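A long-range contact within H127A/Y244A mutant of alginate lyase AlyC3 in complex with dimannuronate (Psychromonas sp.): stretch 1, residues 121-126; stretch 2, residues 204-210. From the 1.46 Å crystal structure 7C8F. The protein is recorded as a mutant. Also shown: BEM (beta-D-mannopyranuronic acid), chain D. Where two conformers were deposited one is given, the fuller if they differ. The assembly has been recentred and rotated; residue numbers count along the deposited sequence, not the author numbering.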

# COMPACT_ATOMS: atom_id res chain seq x y z
N THR B 121 23.05 -12.05 6.57
CA THR B 121 21.77 -11.70 7.18
C THR B 121 21.28 -12.90 7.95
O THR B 121 21.21 -14.00 7.40
CB THR B 121 20.76 -11.34 6.10
OG1 THR B 121 21.24 -10.21 5.37
CG2 THR B 121 19.37 -11.04 6.70
N PHE B 122 20.95 -12.71 9.23
CA PHE B 122 20.53 -13.83 10.07
C PHE B 122 19.18 -13.65 10.75
O PHE B 122 18.65 -14.63 11.28
CB PHE B 122 21.64 -14.24 11.07
CG PHE B 122 22.05 -13.15 12.01
CD1 PHE B 122 23.06 -12.25 11.66
CD2 PHE B 122 21.43 -13.02 13.23
CE1 PHE B 122 23.43 -11.23 12.53
CE2 PHE B 122 21.80 -12.02 14.11
CZ PHE B 122 22.81 -11.11 13.76
N LEU B 123 18.60 -12.45 10.74
CA LEU B 123 17.22 -12.25 11.15
C LEU B 123 16.59 -11.28 10.17
O LEU B 123 17.26 -10.35 9.72
CB LEU B 123 17.11 -11.66 12.56
CG LEU B 123 17.80 -12.45 13.67
CD1 LEU B 123 17.96 -11.60 14.92
CD2 LEU B 123 17.03 -13.72 14.00
N GLN B 124 15.31 -11.48 9.86
CA GLN B 124 14.66 -10.63 8.87
C GLN B 124 13.19 -10.47 9.20
O GLN B 124 12.54 -11.38 9.72
CB GLN B 124 14.86 -11.23 7.46
CG GLN B 124 14.39 -10.38 6.29
CD GLN B 124 15.06 -10.79 4.98
OE1 GLN B 124 16.29 -10.86 4.90
NE2 GLN B 124 14.26 -11.05 3.96
N VAL B 125 12.66 -9.29 8.89
CA VAL B 125 11.22 -9.08 8.77
C VAL B 125 10.98 -8.75 7.31
O VAL B 125 11.45 -7.72 6.82
CB VAL B 125 10.69 -7.95 9.67
CG1 VAL B 125 9.17 -7.78 9.48
CG2 VAL B 125 11.03 -8.19 11.14
N ALA B 126 10.26 -9.63 6.61
CA ALA B 126 9.91 -9.44 5.21
C ALA B 126 8.46 -9.02 5.11
O ALA B 126 7.71 -9.08 6.09
CB ALA B 126 10.09 -10.76 4.45
N ALA B 204 22.03 -11.65 22.21
CA ALA B 204 20.58 -11.77 22.24
C ALA B 204 19.94 -10.66 21.41
O ALA B 204 20.29 -9.48 21.54
CB ALA B 204 20.06 -11.67 23.68
N PHE B 205 18.98 -11.04 20.57
CA PHE B 205 18.18 -10.10 19.80
C PHE B 205 16.71 -10.37 20.04
O PHE B 205 16.27 -11.52 19.93
CB PHE B 205 18.46 -10.24 18.30
CG PHE B 205 19.88 -9.98 17.91
CD1 PHE B 205 20.81 -11.01 17.94
CD2 PHE B 205 20.29 -8.71 17.52
CE1 PHE B 205 22.13 -10.79 17.59
CE2 PHE B 205 21.62 -8.48 17.18
CZ PHE B 205 22.54 -9.53 17.22
N ASP B 206 15.94 -9.33 20.36
CA ASP B 206 14.49 -9.44 20.49
C ASP B 206 13.86 -8.41 19.57
O ASP B 206 14.11 -7.21 19.72
CB ASP B 206 14.04 -9.23 21.94
CG ASP B 206 14.68 -10.22 22.90
OD1 ASP B 206 14.44 -11.43 22.74
OD2 ASP B 206 15.40 -9.78 23.82
N ILE B 207 13.08 -8.88 18.61
CA ILE B 207 12.45 -8.04 17.60
C ILE B 207 10.95 -8.09 17.83
O ILE B 207 10.35 -9.17 17.75
CB ILE B 207 12.78 -8.52 16.18
CG1 ILE B 207 14.29 -8.56 15.94
CG2 ILE B 207 12.04 -7.63 15.15
CD1 ILE B 207 14.68 -9.29 14.68
N THR B 208 10.34 -6.94 18.08
CA THR B 208 8.89 -6.86 18.24
C THR B 208 8.31 -5.97 17.15
O THR B 208 8.72 -4.82 17.00
CB THR B 208 8.49 -6.34 19.62
OG1 THR B 208 9.06 -7.18 20.62
CG2 THR B 208 6.95 -6.35 19.77
N VAL B 209 7.32 -6.49 16.43
CA VAL B 209 6.65 -5.76 15.36
C VAL B 209 5.17 -5.67 15.71
O VAL B 209 4.56 -6.68 16.08
CB VAL B 209 6.84 -6.48 14.01
CG1 VAL B 209 6.31 -5.61 12.87
CG2 VAL B 209 8.32 -6.83 13.79
N GLY B 210 4.60 -4.50 15.56
CA GLY B 210 3.20 -4.29 15.89
C GLY B 210 3.01 -2.88 16.42
O GLY B 210 3.96 -2.17 16.74
C1 BEM D . 13.96 -11.67 -2.26
C2 BEM D . 13.67 -10.31 -2.86
O2 BEM D . 12.72 -9.62 -2.07
C3 BEM D . 14.95 -9.52 -2.98
O3 BEM D . 14.68 -8.22 -3.40
C4 BEM D . 15.73 -9.50 -1.68
O4 BEM D . 17.05 -9.04 -1.96
C5 BEM D . 15.85 -10.90 -1.12
O5 BEM D . 14.61 -11.57 -1.03
C6 BEM D . 16.36 -10.75 0.26
O6B BEM D . 15.56 -10.77 1.19
O6A BEM D . 17.57 -10.79 0.43
O1 BEM D . 12.76 -12.37 -1.98

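What fills the space between the two strands? Apolar side chains do. From stretch 1, L123 and V125 direct their CA-to-CB bonds toward the other strand, and from stretch 2 F205, I207 and V209 do the same. I207 lies at the middle: its CD1 is 4.0 Å from CB of L123, and its CG2 is 4.2 Å from CG2 of V125, so one isoleucine touches two residues of the facing strand. V125 in turn reaches V209, CG2 to CG2 at 4.0 Å. These are van der Waals distances, and the gain comes from burying hydrocarbon against hydrocarbon.

How do the backbones sit to allow this? The strands run almost exactly parallel, 3° apart in direction, but their axes come no closer than 9.7 Å. That is too far for the backbone hydrogen bonds of neighbouring strands in one sheet, and no hydrogen bond crosses the contact. The strands therefore meet through their side chains, with CA atoms of V125 and V209 8.7 Å apart.

What do the aromatic rings add? CD1 of L123 packs 3.7 Å from CB of F205, while the F205 ring meets that of F122. The CA-to-CB bond of F122 points sideways, yet its ring end comes nearer, bringing CE2 to 3.7 Å from CE1 of F205. The pair is offset edge-to-face, with the edge of F122 toward the face of F205, centroids 5.4 Å apart and planes at 66°; such a tilt sets ring hydrogens against pi electrons.

Where does polar chemistry begin? It begins on the sides turned from the contact. D206 points away, and its OD1 is hydrogen-bonded elsewhere in the structure. Q124 also points away, and its NE2 donates a hydrogen bond to O6B of the mannuronic acid BEM at 3.1 Å, so the strand that packs through L123 and V125 also holds sugar.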